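Local coordinates for protein arginine kinase (Anthopleura japonica, PDB 4RF6) that catalyses the reversible transfer of a phosphate group from ATP to L-arginine, working as a monomer built from two tandem phosphagen kinase repeats, at residues G706-K709 against L710-E714. Sequence-based numbering, arbitrary orientation.
Sequences GVKK and LLEIE
Gly706 O accepts the amide of Leu710, Val707 O that of Leu711 and Lys708 O that of Glu712, an unbroken i to i+4 ladder of moderately bent N-H...O bonds. The ladder slackens at the next rung, where Ile713 N reaches Lys709 O over a weak 3.4 Å. On the outer face one salt bridge spans a full turn: Lys708 NZ lies 3.1 Å from Glu712 OE2, approaching from the syn side but 33° out of the carboxylate plane. Two torsions bring it there. The lysine leaves the helix with CG opposite the backbone N (chi1 -174°) and stays extended until chi4, where a bend to -62° turns NZ toward Glu712 OE2. The other carboxylate oxygen, Glu712 OE1, rests 3.5 Å from Lys709 CA, while Lys709 NZ stands 6.4 Å from OE1, too far for direct pairing though the opposite charges may still attract weakly. On the buried side the contacts are aliphatic carbon against carbonyl oxygen: Leu710 CG lies 3.3 Å from Gly706 O, and Leu711 CB is 3.4 Å from Val707 O. Beyond this turn Leu710 packs on Phe655 and Ile658 of helix 655-661, whereas Val707 and Leu711 both lean on Ile479 of strand 479-488. Glu714, at the end of the helix, accepts the backbone amides of Lys648 (OE1) and Ala649 (OE2) in helix 647-651, tying the two helices together. With Lys708, Lys709 and Glu712 outward and Val707, Leu710 and Leu711 inward, this is an amphipathic alpha-helix with an i to i+4 Lys-Glu bridge, the last turns of helix 696-714, which packs within the C-terminal catalytic domain of the second repeat against strand 479-488 and helix 655-661.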
ATOM      1  N   GLY A 706       5.103  43.061  12.749  1.00 17.41           N
ATOM      2  CA  GLY A 706       6.301  43.191  11.938  1.00 18.62           C
ATOM      3  C   GLY A 706       6.013  43.688  10.537  1.00 20.45           C
ATOM      4  O   GLY A 706       6.610  44.668  10.090  1.00 22.02           O
ATOM      5  N   VAL A 707       5.094  43.013   9.849  1.00 18.66           N
ATOM      6  CA  VAL A 707       4.685  43.394   8.495  1.00 20.03           C
ATOM      7  C   VAL A 707       4.110  44.810   8.455  1.00 25.00           C
ATOM      8  O   VAL A 707       4.325  45.555   7.489  1.00 24.26           O
ATOM      9  CB  VAL A 707       3.678  42.379   7.906  1.00 20.11           C
ATOM     10  CG1 VAL A 707       3.126  42.858   6.578  1.00 20.27           C
ATOM     11  CG2 VAL A 707       4.347  41.013   7.723  1.00 21.60           C
ATOM     12  N   LYS A 708       3.388  45.181   9.508  1.00 23.32           N
ATOM     13  CA  LYS A 708       2.824  46.524   9.614  1.00 22.27           C
ATOM     14  C   LYS A 708       3.930  47.575   9.545  1.00 23.46           C
ATOM     15  O   LYS A 708       3.822  48.558   8.816  1.00 25.62           O
ATOM     16  CB  LYS A 708       2.047  46.662  10.926  1.00 23.90           C
ATOM     17  CG  LYS A 708       1.273  47.974  11.092  1.00 28.13           C
ATOM     18  CD  LYS A 708       0.580  47.992  12.451  1.00 30.65           C
ATOM     19  CE  LYS A 708      -0.610  48.935  12.485  1.00 36.32           C
ATOM     20  NZ  LYS A 708      -0.227  50.348  12.233  1.00 39.23           N
ATOM     21  N   LYS A 709       5.004  47.354  10.298  1.00 23.27           N
ATOM     22  CA  LYS A 709       6.127  48.285  10.297  1.00 25.73           C
ATOM     23  C   LYS A 709       6.879  48.297   8.966  1.00 26.27           C
ATOM     24  O   LYS A 709       7.378  49.339   8.539  1.00 27.14           O
ATOM     25  CB  LYS A 709       7.075  47.979  11.457  1.00 29.88           C
ATOM     26  CG  LYS A 709       6.439  48.212  12.818  1.00 34.35           C
ATOM     27  CD  LYS A 709       7.481  48.358  13.907  1.00 40.12           C
ATOM     28  CE  LYS A 709       6.863  48.968  15.158  1.00 43.67           C
ATOM     29  NZ  LYS A 709       7.886  49.296  16.195  1.00 46.01           N
ATOM     30  N   LEU A 710       6.969  47.137   8.318  1.00 25.82           N
ATOM     31  CA  LEU A 710       7.575  47.058   6.992  1.00 27.45           C
ATOM     32  C   LEU A 710       6.730  47.842   5.994  1.00 32.29           C
ATOM     33  O   LEU A 710       7.261  48.495   5.093  1.00 33.33           O
ATOM     34  CB  LEU A 710       7.716  45.599   6.542  1.00 26.85           C
ATOM     35  CG  LEU A 710       8.593  44.715   7.433  1.00 26.05           C
ATOM     36  CD1 LEU A 710       8.643  43.293   6.903  1.00 24.44           C
ATOM     37  CD2 LEU A 710       9.993  45.297   7.544  1.00 24.48           C
ATOM     38  N   LEU A 711       5.411  47.787   6.167  1.00 34.07           N
ATOM     39  CA  LEU A 711       4.501  48.519   5.293  1.00 35.17           C
ATOM     40  C   LEU A 711       4.613  50.025   5.487  1.00 37.09           C
ATOM     41  O   LEU A 711       4.539  50.794   4.522  1.00 38.14           O
ATOM     42  CB  LEU A 711       3.054  48.079   5.510  1.00 37.68           C
ATOM     43  CG  LEU A 711       2.575  46.952   4.606  1.00 42.77           C
ATOM     44  CD1 LEU A 711       1.061  46.840   4.625  1.00 45.96           C
ATOM     45  CD2 LEU A 711       3.072  47.184   3.197  1.00 44.93           C
ATOM     46  N   GLU A 712       4.785  50.444   6.738  1.00 34.95           N
ATOM     47  CA  GLU A 712       4.870  51.867   7.057  1.00 37.20           C
ATOM     48  C   GLU A 712       6.078  52.527   6.391  1.00 37.29           C
ATOM     49  O   GLU A 712       6.038  53.707   6.043  1.00 36.27           O
ATOM     50  CB  GLU A 712       4.879  52.084   8.576  1.00 37.62           C
ATOM     51  CG  GLU A 712       3.480  52.131   9.201  1.00 42.15           C
ATOM     52  CD  GLU A 712       3.458  51.716  10.668  1.00 46.48           C
ATOM     53  OE1 GLU A 712       4.512  51.300  11.194  1.00 44.49           O
ATOM     54  OE2 GLU A 712       2.377  51.802  11.291  1.00 50.92           O
ATOM     55  N   ILE A 713       7.146  51.757   6.209  1.00 36.76           N
ATOM     56  CA  ILE A 713       8.339  52.239   5.517  1.00 38.87           C
ATOM     57  C   ILE A 713       8.149  52.196   3.996  1.00 41.88           C
ATOM     58  O   ILE A 713       8.526  53.135   3.287  1.00 40.97           O
ATOM     59  CB  ILE A 713       9.599  51.448   5.946  1.00 40.96           C
ATOM     60  CG1 ILE A 713       9.906  51.703   7.425  1.00 39.79           C
ATOM     61  CG2 ILE A 713      10.795  51.818   5.077  1.00 42.67           C
ATOM     62  CD1 ILE A 713      11.086  50.908   7.973  1.00 40.39           C
ATOM     63  N   GLU A 714       7.540  51.126   3.495  1.00 41.04           N
ATOM     64  CA  GLU A 714       7.296  51.013   2.057  1.00 42.73           C
ATOM     65  C   GLU A 714       6.272  52.041   1.559  1.00 44.73           C
ATOM     66  O   GLU A 714       6.177  52.299   0.355  1.00 45.18           O
ATOM     67  CB  GLU A 714       6.836  49.598   1.693  1.00 41.24           C
ATOM     68  CG  GLU A 714       7.239  49.157   0.294  1.00 41.98           C
ATOM     69  CD  GLU A 714       8.743  49.030   0.138  1.00 43.05           C
ATOM     70  OE1 GLU A 714       9.244  49.260  -0.982  1.00 43.24           O
ATOM     71  OE2 GLU A 714       9.424  48.700   1.134  1.00 39.57           O
TER